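Local atomic coordinates of tail fiber protein (Pseudomonas aeruginosa, PDB entry 6CL6), a protein that forms the receptor-binding fiber of an R-type pyocin, a contractile injection system, and so probably recognises the surface of target cells. Residues L297-G302 against S366-G371. Residues are numbered along the deposited sequence; the frame is centred on the assembly and turned at random.
Sequences LIRQWG and SWEAFG
Strands 297-302 and 366-371 run antiparallel, their axes 4.6 Å apart at closest approach, and their two faces show how one strand pair can serve two surroundings. Pairs I298–G371, Q300–A369 and G302–W367 each close two backbone hydrogen bonds, the shortest from Q300 N to A369 O at 2.8 Å. On their face W367 takes the crowded rotamer, CG between backbone N and carbonyl carbon (chi1 62°), which lays the indole flat across the neighbouring strand: G302 N sits 3.3 Å above the ring centre, and W367 NE1 lies 3.3 Å from G302 C. Q300, its chain extended beyond CG, rests CB near W367 CZ3 and bonds through NE2 to I318 O.

On the other face R299 bends at chi3, bringing its guanidinium alongside F370, the planes 13° apart and NH1 3.7 Å from F370 CB. E368 OE2 meets the guanidinium edge, with R299 NH2 at 3.3 Å in a weakly hydrogen-bonded salt bridge; the carboxylate is turned 75° from that plane. OE2 also pairs with R299 of the third subunit, while R299 NH1 reaches E368 of the second, and Y328 OH holds OE1. F370 meets W301 of the second subunit edge-to-face. Buried charges thus link all three chains, an intersubunit salt-bridge network where three R299 side chains meet, in a trimeric beta domain consistent with the H-lectin clan.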
loop_
_atom_site.group_PDB
_atom_site.type_symbol
_atom_site.label_atom_id
_atom_site.label_comp_id
_atom_site.label_asym_id
_atom_site.label_seq_id
_atom_site.Cartn_x
_atom_site.Cartn_y
_atom_site.Cartn_z
ATOM N N LEU A 297 22.063 75.814 26.940
ATOM C CA LEU A 297 22.110 76.987 27.808
ATOM C C LEU A 297 22.743 76.623 29.143
ATOM O O LEU A 297 22.428 75.586 29.745
ATOM C CB LEU A 297 20.706 77.550 28.021
ATOM C CG LEU A 297 20.583 78.754 28.953
ATOM C CD1 LEU A 297 21.208 79.978 28.319
ATOM C CD2 LEU A 297 19.131 79.004 29.281
ATOM N N ILE A 298 23.666 77.477 29.598
ATOM C CA ILE A 298 24.376 77.277 30.849
ATOM C C ILE A 298 24.150 78.508 31.716
ATOM O O ILE A 298 24.247 79.641 31.222
ATOM C CB ILE A 298 25.887 77.066 30.638
ATOM C CG1 ILE A 298 26.132 75.766 29.861
ATOM C CG2 ILE A 298 26.627 77.067 31.987
ATOM C CD1 ILE A 298 27.535 75.633 29.378
ATOM N N ARG A 299 23.857 78.275 32.988
ATOM C CA ARG A 299 23.818 79.325 33.995
ATOM C C ARG A 299 24.849 79.011 35.068
ATOM O O ARG A 299 25.019 77.852 35.462
ATOM C CB ARG A 299 22.439 79.461 34.643
ATOM C CG ARG A 299 21.346 79.909 33.683
ATOM C CD ARG A 299 20.110 80.397 34.448
ATOM N NE ARG A 299 20.323 81.672 35.145
ATOM C CZ ARG A 299 20.136 82.884 34.602
ATOM N NH1 ARG A 299 19.740 83.008 33.339
ATOM N NH2 ARG A 299 20.342 83.971 35.329
ATOM N N GLN A 300 25.528 80.049 35.548
ATOM C CA GLN A 300 26.576 79.876 36.534
ATOM C C GLN A 300 26.438 80.988 37.574
ATOM O O GLN A 300 25.751 81.979 37.349
ATOM C CB GLN A 300 27.977 79.927 35.899
ATOM C CG GLN A 300 28.129 79.121 34.617
ATOM C CD GLN A 300 29.597 78.833 34.279
ATOM O OE1 GLN A 300 30.364 78.423 35.135
ATOM N NE2 GLN A 300 29.978 79.075 33.035
ATOM N N TRP A 301 27.093 80.787 38.718
ATOM C CA TRP A 301 26.985 81.742 39.820
ATOM C C TRP A 301 28.178 81.589 40.746
ATOM O O TRP A 301 28.897 80.588 40.715
ATOM C CB TRP A 301 25.691 81.538 40.616
ATOM C CG TRP A 301 25.541 80.138 41.074
ATOM C CD1 TRP A 301 25.958 79.609 42.255
ATOM C CD2 TRP A 301 24.936 79.057 40.340
ATOM N NE1 TRP A 301 25.656 78.257 42.294
ATOM C CE2 TRP A 301 25.011 77.912 41.143
ATOM C CE3 TRP A 301 24.319 78.966 39.087
ATOM C CZ2 TRP A 301 24.517 76.666 40.722
ATOM C CZ3 TRP A 301 23.825 77.730 38.678
ATOM C CH2 TRP A 301 23.926 76.615 39.503
ATOM N N GLY A 302 28.358 82.602 41.583
ATOM C CA GLY A 302 29.456 82.629 42.526
ATOM C C GLY A 302 29.384 83.908 43.340
ATOM O O GLY A 302 28.395 84.645 43.287
ATOM N N SER A 366 27.485 88.854 45.092
ATOM C CA SER A 366 27.179 87.626 44.370
ATOM C C SER A 366 26.872 87.973 42.921
ATOM O O SER A 366 26.632 89.136 42.569
ATOM C CB SER A 366 26.012 86.884 45.008
ATOM O OG SER A 366 24.847 87.686 45.020
ATOM N N TRP A 367 26.906 86.949 42.066
ATOM C CA TRP A 367 26.710 87.163 40.656
ATOM C C TRP A 367 26.105 85.924 40.002
ATOM O O TRP A 367 26.223 84.805 40.503
ATOM C CB TRP A 367 28.037 87.529 39.980
ATOM C CG TRP A 367 29.079 86.463 40.068
ATOM C CD1 TRP A 367 30.108 86.409 40.955
ATOM C CD2 TRP A 367 29.189 85.298 39.252
ATOM N NE1 TRP A 367 30.873 85.289 40.729
ATOM C CE2 TRP A 367 30.321 84.580 39.696
ATOM C CE3 TRP A 367 28.456 84.793 38.186
ATOM C CZ2 TRP A 367 30.718 83.373 39.112
ATOM C CZ3 TRP A 367 28.849 83.577 37.605
ATOM C CH2 TRP A 367 29.968 82.893 38.067
ATOM N N GLU A 368 25.436 86.156 38.863
ATOM C CA GLU A 368 24.960 85.101 37.992
ATOM C C GLU A 368 25.328 85.451 36.556
ATOM O O GLU A 368 25.392 86.629 36.181
ATOM C CB GLU A 368 23.439 84.943 38.094
ATOM C CG GLU A 368 22.963 83.956 39.108
ATOM C CD GLU A 368 21.475 83.645 38.924
ATOM O OE1 GLU A 368 20.631 84.439 39.389
ATOM O OE2 GLU A 368 21.161 82.632 38.273
ATOM N N ALA A 369 25.580 84.422 35.752
ATOM C CA ALA A 369 25.907 84.600 34.353
ATOM C C ALA A 369 25.272 83.466 33.562
ATOM O O ALA A 369 25.021 82.395 34.105
ATOM C CB ALA A 369 27.417 84.608 34.125
ATOM N N PHE A 370 24.983 83.723 32.283
ATOM C CA PHE A 370 24.406 82.698 31.430
ATOM C C PHE A 370 25.031 82.789 30.051
ATOM O O PHE A 370 25.557 83.825 29.642
ATOM C CB PHE A 370 22.867 82.807 31.389
ATOM C CG PHE A 370 22.357 84.081 30.777
ATOM C CD1 PHE A 370 22.263 85.241 31.543
ATOM C CD2 PHE A 370 21.961 84.117 29.446
ATOM C CE1 PHE A 370 21.799 86.417 30.982
ATOM C CE2 PHE A 370 21.498 85.284 28.873
ATOM C CZ PHE A 370 21.414 86.440 29.641
ATOM N N GLY A 371 24.992 81.664 29.334
ATOM C CA GLY A 371 25.619 81.626 28.029
ATOM C C GLY A 371 25.510 80.253 27.389
ATOM O O GLY A 371 24.591 79.490 27.694
#